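Local coordinates for protein serpin-ZX (Arabidopsis thaliana, PDB 3LE2) that inhibits the cysteine protease metacaspase-9 through cleavage of its reactive center loop and limits RD21A-driven programmed cell death, at residues F183-T188 and V335-T340; P280-S285 and A331-N336; H368-V373 and G386-P391. All coordinates share one frame; numbering follows the deposited sequence.

Interaction 1. Residues F183-T188 and V335-T340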
ATOM      1  N   PHE A 183      -6.704 -21.974   5.030  1.00 33.18           N
ATOM      2  CA  PHE A 183      -6.370 -22.522   6.338  1.00 42.30           C
ATOM      3  C   PHE A 183      -7.605 -23.248   6.836  1.00 43.03           C
ATOM      4  O   PHE A 183      -8.719 -22.867   6.496  1.00 37.59           O
ATOM      5  CB  PHE A 183      -6.031 -21.409   7.326  1.00 39.49           C
ATOM      6  CG  PHE A 183      -4.802 -20.644   6.975  1.00 42.53           C
ATOM      7  CD1 PHE A 183      -3.614 -20.881   7.640  1.00 49.31           C
ATOM      8  CD2 PHE A 183      -4.831 -19.685   5.975  1.00 34.60           C
ATOM      9  CE1 PHE A 183      -2.475 -20.176   7.315  1.00 41.69           C
ATOM     10  CE2 PHE A 183      -3.704 -18.975   5.648  1.00 40.11           C
ATOM     11  CZ  PHE A 183      -2.521 -19.217   6.317  1.00 39.23           C
ATOM     12  N   ASP A 184      -7.408 -24.289   7.639  1.00 48.75           N
ATOM     13  CA  ASP A 184      -8.531 -25.001   8.238  1.00 47.69           C
ATOM     14  C   ASP A 184      -9.018 -24.224   9.455  1.00 47.52           C
ATOM     15  O   ASP A 184      -8.348 -24.174  10.493  1.00 51.52           O
ATOM     16  CB  ASP A 184      -8.135 -26.432   8.629  1.00 48.66           C
ATOM     17  CG  ASP A 184      -9.340 -27.293   9.000  1.00 59.03           C
ATOM     18  OD1 ASP A 184     -10.336 -26.751   9.532  1.00 55.90           O
ATOM     19  OD2 ASP A 184      -9.290 -28.515   8.761  1.00 58.86           O
ATOM     20  N   GLU A 185     -10.181 -23.604   9.317  1.00 45.11           N
ATOM     21  CA  GLU A 185     -10.725 -22.773  10.380  1.00 45.82           C
ATOM     22  C   GLU A 185     -10.947 -23.567  11.670  1.00 46.25           C
ATOM     23  O   GLU A 185     -10.949 -23.002  12.763  1.00 45.99           O
ATOM     24  CB  GLU A 185     -12.020 -22.112   9.918  1.00 39.34           C
ATOM     25  CG  GLU A 185     -12.660 -21.248  10.969  1.00 59.82           C
ATOM     26  CD  GLU A 185     -13.977 -20.673  10.508  1.00 78.20           C
ATOM     27  OE1 GLU A 185     -14.201 -20.620   9.276  1.00 70.90           O
ATOM     28  OE2 GLU A 185     -14.787 -20.277  11.376  1.00 86.04           O
ATOM     29  N   SER A 186     -11.115 -24.880  11.544  1.00 44.94           N
ATOM     30  CA  SER A 186     -11.256 -25.731  12.723  1.00 56.04           C
ATOM     31  C   SER A 186      -9.994 -25.698  13.575  1.00 51.86           C
ATOM     32  O   SER A 186     -10.042 -26.015  14.767  1.00 49.79           O
ATOM     33  CB  SER A 186     -11.556 -27.179  12.324  1.00 55.07           C
ATOM     34  OG  SER A 186     -12.166 -27.243  11.049  1.00 67.11           O
ATOM     35  N   LEU A 187      -8.873 -25.324  12.953  1.00 44.90           N
ATOM     36  CA  LEU A 187      -7.562 -25.339  13.605  1.00 40.42           C
ATOM     37  C   LEU A 187      -7.196 -24.022  14.283  1.00 43.29           C
ATOM     38  O   LEU A 187      -6.307 -23.971  15.133  1.00 42.96           O
ATOM     39  CB  LEU A 187      -6.469 -25.710  12.605  1.00 49.25           C
ATOM     40  CG  LEU A 187      -6.526 -27.135  12.053  1.00 50.17           C
ATOM     41  CD1 LEU A 187      -5.372 -27.402  11.086  1.00 41.39           C
ATOM     42  CD2 LEU A 187      -6.500 -28.121  13.204  1.00 45.26           C
ATOM     43  N   THR A 188      -7.875 -22.954  13.898  1.00 42.83           N
ATOM     44  CA  THR A 188      -7.663 -21.667  14.537  1.00 41.22           C
ATOM     45  C   THR A 188      -7.917 -21.788  16.039  1.00 45.82           C
ATOM     46  O   THR A 188      -8.932 -22.340  16.456  1.00 48.26           O
ATOM     47  CB  THR A 188      -8.589 -20.611  13.942  1.00 44.17           C
ATOM     48  OG1 THR A 188      -8.404 -20.569  12.523  1.00 36.78           O
ATOM     49  CG2 THR A 188      -8.309 -19.240  14.553  1.00 34.89           C
ATOM     50  N   VAL A 335      -6.805 -10.372   7.105  1.00 31.15           N
ATOM     51  CA  VAL A 335      -6.246 -11.708   7.028  1.00 31.29           C
ATOM     52  C   VAL A 335      -7.141 -12.703   7.770  1.00 35.15           C
ATOM     53  O   VAL A 335      -7.356 -12.583   8.978  1.00 30.05           O
ATOM     54  CB  VAL A 335      -4.806 -11.750   7.593  1.00 36.64           C
ATOM     55  CG1 VAL A 335      -4.380 -13.178   7.868  1.00 30.64           C
ATOM     56  CG2 VAL A 335      -3.843 -11.075   6.633  1.00 34.87           C
ATOM     57  N   ASN A 336      -7.672 -13.675   7.030  1.00 30.24           N
ATOM     58  CA  ASN A 336      -8.433 -14.766   7.633  1.00 35.37           C
ATOM     59  C   ASN A 336      -8.137 -16.103   6.934  1.00 39.34           C
ATOM     60  O   ASN A 336      -7.150 -16.219   6.184  1.00 37.28           O
ATOM     61  CB  ASN A 336      -9.942 -14.441   7.682  1.00 29.78           C
ATOM     62  CG  ASN A 336     -10.551 -14.258   6.301  1.00 37.81           C
ATOM     63  OD1 ASN A 336     -10.182 -14.946   5.354  1.00 39.67           O
ATOM     64  ND2 ASN A 336     -11.497 -13.336   6.183  1.00 39.17           N
ATOM     65  N   GLU A 337      -8.985 -17.100   7.171  1.00 37.26           N
ATOM     66  CA  GLU A 337      -8.723 -18.464   6.689  1.00 39.73           C
ATOM     67  C   GLU A 337      -9.071 -18.715   5.232  1.00 37.44           C
ATOM     68  O   GLU A 337      -8.599 -19.685   4.646  1.00 37.85           O
ATOM     69  CB  GLU A 337      -9.500 -19.499   7.522  1.00 36.46           C
ATOM     70  CG  GLU A 337      -9.090 -19.599   8.979  1.00 36.38           C
ATOM     71  CD  GLU A 337      -9.823 -18.607   9.857  1.00 42.67           C
ATOM     72  OE1 GLU A 337     -10.478 -17.693   9.311  1.00 35.06           O
ATOM     73  OE2 GLU A 337      -9.735 -18.749  11.091  1.00 38.67           O
ATOM     74  N   GLU A 338      -9.884 -17.840   4.653  0.56 35.57           N
ATOM     75  CA  GLU A 338     -10.518 -18.097   3.360  0.56 39.47           C
ATOM     76  C   GLU A 338      -9.555 -18.356   2.191  0.56 40.09           C
ATOM     77  O   GLU A 338      -8.766 -17.485   1.805  0.56 38.37           O
ATOM     78  CB  GLU A 338     -11.504 -16.971   3.025  0.56 38.40           C
ATOM     79  CG  GLU A 338     -12.453 -16.657   4.173  0.56 39.43           C
ATOM     80  CD  GLU A 338     -13.507 -15.637   3.809  0.56 40.02           C
ATOM     81  OE1 GLU A 338     -13.237 -14.423   3.925  0.56 45.48           O
ATOM     82  OE2 GLU A 338     -14.612 -16.057   3.415  0.56 42.25           O
ATOM     83  N   GLY A 339      -9.647 -19.562   1.629  1.00 44.97           N
ATOM     84  CA  GLY A 339      -8.810 -19.976   0.510  1.00 42.27           C
ATOM     85  C   GLY A 339      -9.665 -20.595  -0.588  1.00 41.92           C
ATOM     86  O   GLY A 339     -10.869 -20.793  -0.414  1.00 40.04           O
ATOM     87  N   THR A 340      -9.053 -20.896  -1.729  1.00 37.04           N
ATOM     88  CA  THR A 340      -9.799 -21.448  -2.857  1.00 44.09           C
ATOM     89  C   THR A 340     -10.439 -22.813  -2.557  1.00 50.47           C
ATOM     90  O   THR A 340      -9.848 -23.658  -1.873  1.00 43.76           O
ATOM     91  CB  THR A 340      -8.930 -21.569  -4.105  1.00 40.67           C
ATOM     92  OG1 THR A 340      -9.747 -21.958  -5.210  1.00 48.74           O
ATOM     93  CG2 THR A 340      -7.833 -22.616  -3.897  1.00 42.83           C
TER

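Interaction 2. Residues P280-S285 and A331-N336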
ATOM      1  N   PRO A 280      -1.567 -14.738  13.223  1.00 25.93           N
ATOM      2  CA  PRO A 280      -2.758 -14.107  13.808  1.00 26.97           C
ATOM      3  C   PRO A 280      -3.713 -13.611  12.742  1.00 30.26           C
ATOM      4  O   PRO A 280      -3.261 -13.087  11.715  1.00 30.50           O
ATOM      5  CB  PRO A 280      -2.177 -12.907  14.557  1.00 34.12           C
ATOM      6  CG  PRO A 280      -0.911 -12.588  13.827  1.00 30.66           C
ATOM      7  CD  PRO A 280      -0.351 -13.942  13.463  1.00 23.84           C
ATOM      8  N   LYS A 281      -5.016 -13.768  12.972  1.00 29.50           N
ATOM      9  CA  LYS A 281      -5.995 -13.099  12.123  1.00 29.12           C
ATOM     10  C   LYS A 281      -5.893 -11.617  12.424  1.00 27.93           C
ATOM     11  O   LYS A 281      -5.478 -11.240  13.522  1.00 31.96           O
ATOM     12  CB  LYS A 281      -7.416 -13.574  12.447  1.00 33.26           C
ATOM     13  CG  LYS A 281      -7.679 -15.031  12.126  1.00 39.79           C
ATOM     14  CD  LYS A 281      -9.123 -15.424  12.400  1.00 35.34           C
ATOM     15  CE  LYS A 281     -10.074 -14.902  11.325  1.00 38.17           C
ATOM     16  NZ  LYS A 281     -11.501 -15.138  11.705  1.00 39.94           N
ATOM     17  N   PHE A 282      -6.268 -10.774  11.466  1.00 30.51           N
ATOM     18  CA  PHE A 282      -6.466  -9.348  11.743  1.00 28.85           C
ATOM     19  C   PHE A 282      -7.300  -8.686  10.649  1.00 30.12           C
ATOM     20  O   PHE A 282      -7.380  -9.177   9.531  1.00 27.81           O
ATOM     21  CB  PHE A 282      -5.129  -8.618  11.915  1.00 26.96           C
ATOM     22  CG  PHE A 282      -4.170  -8.839  10.781  1.00 31.01           C
ATOM     23  CD1 PHE A 282      -3.309  -9.940  10.779  1.00 34.72           C
ATOM     24  CD2 PHE A 282      -4.118  -7.954   9.715  1.00 33.43           C
ATOM     25  CE1 PHE A 282      -2.403 -10.147   9.725  1.00 24.63           C
ATOM     26  CE2 PHE A 282      -3.213  -8.155   8.658  1.00 30.28           C
ATOM     27  CZ  PHE A 282      -2.362  -9.248   8.673  1.00 30.60           C
ATOM     28  N   LYS A 283      -7.934  -7.572  10.987  1.00 32.95           N
ATOM     29  CA  LYS A 283      -8.748  -6.842  10.025  1.00 36.42           C
ATOM     30  C   LYS A 283      -8.795  -5.392  10.454  1.00 38.78           C
ATOM     31  O   LYS A 283      -9.244  -5.089  11.556  1.00 32.07           O
ATOM     32  CB  LYS A 283     -10.173  -7.398   9.979  1.00 35.66           C
ATOM     33  CG  LYS A 283     -11.053  -6.743   8.926  1.00 38.20           C
ATOM     34  CD  LYS A 283     -12.500  -7.251   8.983  1.00 29.81           C
ATOM     35  CE  LYS A 283     -13.265  -6.866   7.718  1.00 45.31           C
ATOM     36  NZ  LYS A 283     -14.677  -7.380   7.699  1.00 50.06           N
ATOM     37  N   PHE A 284      -8.318  -4.495   9.594  1.00 28.42           N
ATOM     38  CA  PHE A 284      -8.356  -3.083   9.924  1.00 25.99           C
ATOM     39  C   PHE A 284      -8.217  -2.170   8.716  1.00 32.34           C
ATOM     40  O   PHE A 284      -7.788  -2.592   7.641  1.00 40.25           O
ATOM     41  CB  PHE A 284      -7.300  -2.737  10.977  1.00 25.57           C
ATOM     42  CG  PHE A 284      -5.884  -2.929  10.507  1.00 35.48           C
ATOM     43  CD1 PHE A 284      -5.241  -4.146  10.682  1.00 26.54           C
ATOM     44  CD2 PHE A 284      -5.192  -1.887   9.894  1.00 29.57           C
ATOM     45  CE1 PHE A 284      -3.921  -4.322  10.256  1.00 38.12           C
ATOM     46  CE2 PHE A 284      -3.881  -2.058   9.455  1.00 29.24           C
ATOM     47  CZ  PHE A 284      -3.239  -3.271   9.643  1.00 27.32           C
ATOM     48  N   SER A 285      -8.596  -0.912   8.902  1.00 25.87           N
ATOM     49  CA  SER A 285      -8.392   0.090   7.880  1.00 30.72           C
ATOM     50  C   SER A 285      -7.469   1.163   8.451  1.00 34.10           C
ATOM     51  O   SER A 285      -7.227   1.221   9.657  1.00 25.61           O
ATOM     52  CB  SER A 285      -9.724   0.699   7.453  1.00 33.98           C
ATOM     53  OG  SER A 285     -10.246   1.510   8.492  1.00 36.08           O
ATOM     54  N   ALA A 331      -6.777   3.009   3.105  1.00 21.11           N
ATOM     55  CA  ALA A 331      -6.529   1.641   2.733  1.00 25.56           C
ATOM     56  C   ALA A 331      -7.108   0.738   3.813  1.00 31.65           C
ATOM     57  O   ALA A 331      -7.293   1.160   4.954  1.00 28.88           O
ATOM     58  CB  ALA A 331      -5.033   1.422   2.622  1.00 27.50           C
ATOM     59  N   CYS A 332      -7.395  -0.509   3.464  0.60 30.79           N
ATOM     60  CA  CYS A 332      -7.791  -1.483   4.479  0.60 36.47           C
ATOM     61  C   CYS A 332      -7.200  -2.848   4.139  0.60 33.71           C
ATOM     62  O   CYS A 332      -6.864  -3.118   2.988  0.60 34.68           O
ATOM     63  CB  CYS A 332      -9.311  -1.585   4.584  0.60 33.50           C
ATOM     64  SG  CYS A 332     -10.026  -2.278   3.104  0.60 34.74           S
ATOM     65  N   ILE A 333      -7.075  -3.702   5.146  1.00 28.61           N
ATOM     66  CA  ILE A 333      -6.465  -5.009   4.968  1.00 31.80           C
ATOM     67  C   ILE A 333      -7.166  -6.011   5.859  1.00 32.61           C
ATOM     68  O   ILE A 333      -7.790  -5.650   6.864  1.00 28.44           O
ATOM     69  CB  ILE A 333      -4.940  -5.004   5.241  1.00 28.41           C
ATOM     70  CG1 ILE A 333      -4.297  -6.299   4.727  1.00 28.75           C
ATOM     71  CG2 ILE A 333      -4.653  -4.795   6.723  1.00 25.47           C
ATOM     72  CD1 ILE A 333      -4.396  -6.491   3.214  1.00 29.71           C
ATOM     73  N   GLU A 334      -7.095  -7.272   5.467  1.00 33.85           N
ATOM     74  CA  GLU A 334      -7.714  -8.326   6.246  1.00 34.73           C
ATOM     75  C   GLU A 334      -6.999  -9.636   6.020  1.00 35.11           C
ATOM     76  O   GLU A 334      -6.628  -9.971   4.891  1.00 37.20           O
ATOM     77  CB  GLU A 334      -9.176  -8.481   5.868  1.00 34.29           C
ATOM     78  CG  GLU A 334      -9.787  -9.743   6.421  1.00 37.76           C
ATOM     79  CD  GLU A 334     -11.272  -9.837   6.134  1.00 48.51           C
ATOM     80  OE1 GLU A 334     -11.730  -9.248   5.128  1.00 54.01           O
ATOM     81  OE2 GLU A 334     -11.978 -10.505   6.921  1.00 55.91           O
ATOM     82  N   VAL A 335      -6.805 -10.372   7.105  1.00 31.15           N
ATOM     83  CA  VAL A 335      -6.246 -11.708   7.028  1.00 31.29           C
ATOM     84  C   VAL A 335      -7.141 -12.703   7.770  1.00 35.15           C
ATOM     85  O   VAL A 335      -7.356 -12.583   8.978  1.00 30.05           O
ATOM     86  CB  VAL A 335      -4.806 -11.750   7.593  1.00 36.64           C
ATOM     87  CG1 VAL A 335      -4.380 -13.178   7.868  1.00 30.64           C
ATOM     88  CG2 VAL A 335      -3.843 -11.075   6.633  1.00 34.87           C
ATOM     89  N   ASN A 336      -7.672 -13.675   7.030  1.00 30.24           N
ATOM     90  CA  ASN A 336      -8.433 -14.766   7.633  1.00 35.37           C
ATOM     91  C   ASN A 336      -8.137 -16.103   6.934  1.00 39.34           C
ATOM     92  O   ASN A 336      -7.150 -16.219   6.184  1.00 37.28           O
ATOM     93  CB  ASN A 336      -9.942 -14.441   7.682  1.00 29.78           C
ATOM     94  CG  ASN A 336     -10.551 -14.258   6.301  1.00 37.81           C
ATOM     95  OD1 ASN A 336     -10.182 -14.946   5.354  1.00 39.67           O
ATOM     96  ND2 ASN A 336     -11.497 -13.336   6.183  1.00 39.17           N
TER

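Interaction 3. Residues H368-V373 and G386-P391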
ATOM      1  N   HIS A 368       4.151 -11.824  17.672  1.00 32.86           N
ATOM      2  CA  HIS A 368       4.637 -10.494  18.007  1.00 29.87           C
ATOM      3  C   HIS A 368       4.666  -9.661  16.729  1.00 30.35           C
ATOM      4  O   HIS A 368       4.445 -10.199  15.651  1.00 28.25           O
ATOM      5  CB  HIS A 368       6.004 -10.565  18.687  1.00 29.64           C
ATOM      6  CG  HIS A 368       7.012 -11.371  17.934  1.00 34.50           C
ATOM      7  ND1 HIS A 368       6.994 -12.751  17.910  1.00 35.22           N
ATOM      8  CD2 HIS A 368       8.081 -10.996  17.188  1.00 35.34           C
ATOM      9  CE1 HIS A 368       8.000 -13.193  17.177  1.00 25.16           C
ATOM     10  NE2 HIS A 368       8.677 -12.148  16.728  1.00 29.60           N
ATOM     11  N   PRO A 369       4.892  -8.341  16.848  1.00 30.97           N
ATOM     12  CA  PRO A 369       4.779  -7.443  15.688  1.00 31.62           C
ATOM     13  C   PRO A 369       5.672  -7.777  14.494  1.00 29.41           C
ATOM     14  O   PRO A 369       6.851  -8.090  14.635  1.00 29.41           O
ATOM     15  CB  PRO A 369       5.140  -6.076  16.270  1.00 24.37           C
ATOM     16  CG  PRO A 369       4.666  -6.181  17.690  1.00 31.13           C
ATOM     17  CD  PRO A 369       5.032  -7.587  18.103  1.00 26.73           C
ATOM     18  N   PHE A 370       5.075  -7.684  13.312  1.00 30.95           N
ATOM     19  CA  PHE A 370       5.742  -8.002  12.066  1.00 30.51           C
ATOM     20  C   PHE A 370       5.356  -6.979  11.012  1.00 32.51           C
ATOM     21  O   PHE A 370       4.358  -6.271  11.171  1.00 27.31           O
ATOM     22  CB  PHE A 370       5.373  -9.418  11.603  1.00 28.59           C
ATOM     23  CG  PHE A 370       3.880  -9.712  11.596  1.00 24.93           C
ATOM     24  CD1 PHE A 370       3.250 -10.213  12.727  1.00 24.07           C
ATOM     25  CD2 PHE A 370       3.130  -9.552  10.441  1.00 22.34           C
ATOM     26  CE1 PHE A 370       1.878 -10.510  12.726  1.00 24.78           C
ATOM     27  CE2 PHE A 370       1.755  -9.847  10.428  1.00 25.19           C
ATOM     28  CZ  PHE A 370       1.131 -10.333  11.575  1.00 23.14           C
ATOM     29  N   LEU A 371       6.161  -6.887   9.955  1.00 25.75           N
ATOM     30  CA  LEU A 371       5.822  -6.042   8.824  1.00 23.53           C
ATOM     31  C   LEU A 371       5.030  -6.834   7.819  1.00 25.21           C
ATOM     32  O   LEU A 371       5.067  -8.063   7.812  1.00 24.64           O
ATOM     33  CB  LEU A 371       7.067  -5.497   8.129  1.00 21.13           C
ATOM     34  CG  LEU A 371       7.803  -4.371   8.841  1.00 40.81           C
ATOM     35  CD1 LEU A 371       9.068  -4.028   8.082  1.00 35.89           C
ATOM     36  CD2 LEU A 371       6.884  -3.150   8.987  1.00 30.66           C
ATOM     37  N   LEU A 372       4.296  -6.110   6.979  0.59 26.46           N
ATOM     38  CA  LEU A 372       3.464  -6.687   5.934  0.59 26.55           C
ATOM     39  C   LEU A 372       3.763  -5.995   4.623  0.59 24.89           C
ATOM     40  O   LEU A 372       3.916  -4.772   4.583  0.59 25.16           O
ATOM     41  CB  LEU A 372       1.981  -6.452   6.236  0.59 29.61           C
ATOM     42  CG  LEU A 372       1.295  -7.227   7.353  0.59 32.27           C
ATOM     43  CD1 LEU A 372      -0.173  -6.824   7.396  0.59 25.84           C
ATOM     44  CD2 LEU A 372       1.453  -8.714   7.117  0.59 24.51           C
ATOM     45  N   VAL A 373       3.813  -6.774   3.547  1.00 23.79           N
ATOM     46  CA  VAL A 373       3.954  -6.222   2.202  1.00 23.95           C
ATOM     47  C   VAL A 373       3.097  -7.028   1.209  1.00 26.35           C
ATOM     48  O   VAL A 373       3.135  -8.256   1.198  1.00 24.73           O
ATOM     49  CB  VAL A 373       5.440  -6.198   1.737  1.00 28.82           C
ATOM     50  CG1 VAL A 373       5.553  -5.718   0.294  1.00 23.95           C
ATOM     51  CG2 VAL A 373       6.279  -5.317   2.663  1.00 23.96           C
ATOM     52  N   GLY A 386       2.546  -2.399   5.508  1.00 28.08           N
ATOM     53  CA  GLY A 386       1.882  -2.208   6.785  1.00 25.21           C
ATOM     54  C   GLY A 386       2.635  -2.828   7.947  1.00 29.19           C
ATOM     55  O   GLY A 386       3.646  -3.520   7.771  1.00 25.87           O
ATOM     56  N   GLN A 387       2.138  -2.575   9.145  1.00 23.65           N
ATOM     57  CA  GLN A 387       2.653  -3.234  10.328  1.00 23.53           C
ATOM     58  C   GLN A 387       1.472  -3.694  11.161  1.00 31.03           C
ATOM     59  O   GLN A 387       0.496  -2.961  11.314  1.00 30.14           O
ATOM     60  CB  GLN A 387       3.532  -2.290  11.138  1.00 22.89           C
ATOM     61  CG  GLN A 387       2.807  -1.210  11.938  1.00 23.14           C
ATOM     62  CD  GLN A 387       3.763  -0.516  12.890  1.00 32.75           C
ATOM     63  OE1 GLN A 387       4.979  -0.712  12.802  1.00 26.53           O
ATOM     64  NE2 GLN A 387       3.225   0.281  13.819  1.00 30.39           N
ATOM     65  N   VAL A 388       1.560  -4.919  11.669  1.00 31.98           N
ATOM     66  CA  VAL A 388       0.581  -5.458  12.606  1.00 27.20           C
ATOM     67  C   VAL A 388       1.240  -5.450  13.974  1.00 29.19           C
ATOM     68  O   VAL A 388       2.158  -6.234  14.237  1.00 28.54           O
ATOM     69  CB  VAL A 388       0.160  -6.900  12.222  1.00 28.33           C
ATOM     70  CG1 VAL A 388      -0.873  -7.441  13.190  1.00 25.05           C
ATOM     71  CG2 VAL A 388      -0.398  -6.928  10.809  1.00 28.00           C
ATOM     72  N   VAL A 389       0.813  -4.520  14.825  1.00 35.35           N
ATOM     73  CA  VAL A 389       1.359  -4.410  16.178  1.00 30.94           C
ATOM     74  C   VAL A 389       0.331  -4.836  17.210  1.00 26.17           C
ATOM     75  O   VAL A 389       0.668  -5.057  18.367  1.00 37.95           O
ATOM     76  CB  VAL A 389       1.876  -2.983  16.498  1.00 29.35           C
ATOM     77  CG1 VAL A 389       3.123  -2.657  15.663  1.00 24.77           C
ATOM     78  CG2 VAL A 389       0.777  -1.939  16.284  1.00 22.46           C
ATOM     79  N   ASP A 390      -0.919  -4.962  16.784  1.00 29.47           N
ATOM     80  CA  ASP A 390      -1.997  -5.407  17.662  1.00 27.25           C
ATOM     81  C   ASP A 390      -3.139  -5.984  16.834  1.00 28.43           C
ATOM     82  O   ASP A 390      -3.943  -5.237  16.289  1.00 30.03           O
ATOM     83  CB  ASP A 390      -2.499  -4.242  18.519  1.00 30.03           C
ATOM     84  CG  ASP A 390      -3.772  -4.575  19.279  1.00 37.35           C
ATOM     85  OD1 ASP A 390      -4.244  -5.736  19.229  1.00 37.63           O
ATOM     86  OD2 ASP A 390      -4.309  -3.659  19.925  1.00 42.43           O
ATOM     87  N   PRO A 391      -3.214  -7.323  16.756  1.00 27.62           N
ATOM     88  CA  PRO A 391      -4.177  -8.070  15.941  1.00 26.35           C
ATOM     89  C   PRO A 391      -5.609  -7.853  16.399  1.00 33.03           C
ATOM     90  O   PRO A 391      -6.529  -8.130  15.630  1.00 31.02           O
ATOM     91  CB  PRO A 391      -3.826  -9.529  16.220  1.00 28.71           C
ATOM     92  CG  PRO A 391      -2.596  -9.519  17.028  1.00 39.19           C
ATOM     93  CD  PRO A 391      -2.468  -8.199  17.668  1.00 26.19           C
TER

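Interaction 1. Residues F183-T188 and V335-T340
At the top of serpin beta-sheet A, in the region known as the breach, Glu337 on the approach to the reactive center loop packs against Phe183, Glu185 and Thr188 of the loop before strand 189-194. The backbone supplies one link, Phe183 N to Glu337 O at 3.0 Å. The side chain of Glu337 supplies the other. Bent at chi2 (87°), it runs across Glu185 at about a right angle, CG lying 3.8 Å from Glu185 CA, and meets Thr188 tip to tip. There Glu337 OE2 accepts from Thr188 OG1 at 2.7 Å through its anti lone pair, the one away from OE1. The other oxygen, OE1, has a long, weak ion pair with Lys281 and lies 4.7 Å from Glu185 OE1; the lysine may offset some of the repulsion between these two acids. Phe183 CB covers the stem of the glutamate, 3.9 Å from CG, while its ring stands edge-to-face with Trp179. Each segment also contains an Asx turn, Asp184 OD1 accepting from Ser186 N and Asn336 OD1 from Glu338 N. A glutamate just past strand 326-335 facing a lysine of strand 277-289, with a tryptophan nearby, is characteristic of the serpin breach, where the chain leaves sheet A.

Interaction 2. Residues P280-S285 and A331-N336
Phe282 and Phe284 each lay a ring against an aliphatic residue of the partner strand. Both have CG between the backbone N and the carbonyl carbon, the crowded position (chi1 52° and 65°), which brings the ring ends nearer to strand 326-335. Val335 CB sits over one face of the Phe282 ring, 3.8 Å from its centroid, a CH-pi contact offset toward the rim; Ile333 CG2 touches the edge of that ring near its plane. The same methyl group covers a face of Phe284, also 3.8 Å from the centroid, as the two side chains run side by side in the same direction. On the opposite face of the sheet Lys283 and Glu334, both extended with CG anti to the backbone N, lie alongside each other. Their contact is chiefly between carbon chains, since Lys283 NZ and Glu334 OE2 are 4.2 Å apart, beyond a salt bridge. Next to them Lys281, bent at chi3, brings CE to 3.7 Å from Asn336 CB. Beneath the side chains the backbones are joined at two hydrogen-bonded pairs, Phe282 with Val335 and Phe284 with Ile333; Val335 N to Phe282 O, at 2.8 Å, is nearly straight (174°). Ile34 of strand 33-35 touches both Phe284 and Ile333. This is the antiparallel edge pairing of serpin beta-sheet A, its aromatic face turned to the core and its charged face outward.

Interaction 3. Residues H368-V373 and G386-P391
The ring of Phe370 carries Val388 on one face: CB stands 3.6 Å above the ring plane, offset toward the rim, in a CH-pi contact. At the ring edge, in plane, lie His368 O, from the loop just before the strand, and Leu372 CD2, two residues on. The ring of Phe240 also meets it, the two planes inclined at about 40°. Phe370 CG lies between the backbone N and the carbonyl carbon (chi1 50°), which swings the ring alongside Val388, so that CZ comes to 3.6 Å from Val388 CB. Leu372 comes obliquely against Val388 CG2, a methyl that the Phe370 ring also touches, its own CG 3.9 Å away; Gly386, paired with Leu372, adds no side chain beside it. On the reverse face of the sheet Leu371 CD2 rests 3.5 Å from Gly386 O and also touches Gln387 CB, while at the strand end Pro369 CB packs on Val389 CG1. The backbone ladder tightens toward Gly386. Leu372 N to Gly386 O measures 2.8 Å and Gly386 N to Leu372 O 2.9 Å, whereas Phe370 N to Val388 O, at 3.4 Å, is weak, and Pro369 CA adds a CA-H...O contact to the same carbonyl. The amide of Gln387 is satisfied in part by NE2 bonding to Ser31 O. The two strands form a beta hairpin within serpin sheet B. Strand 236-243 pairs with the outer side of strand 370-376 and strand 33-35 with that of strand 382-388; helix 249-258 packs over Leu371 and Gln387, and strand 277-289 covers the Phe370 and Val388 face.

How the interactions relate
Interaction 3 is entirely buried, interaction 2 has one buried and one solvent-facing side, and interaction 1 lies farthest from the centre of the chain. Interactions 1 and 2 share Val335 and Asn336 on the end of strand 326-335: 280-285 pairs with the regular strand, and 183-188 holds the loop that follows. Interaction 2 meets interaction 3 through the core, where Pro280 packs on Phe370, and Phe282 on Leu372 and Val388, joining sheet A to sheet B. Both strand pairs place an aliphatic group over a phenylalanine face, whereas interaction 1 relies on a carboxylate-hydroxyl bond and a single backbone bond. Interactions 1 and 2 also touch where Glu337 OE1 packs on Lys281 CE, their charges only weakly paired.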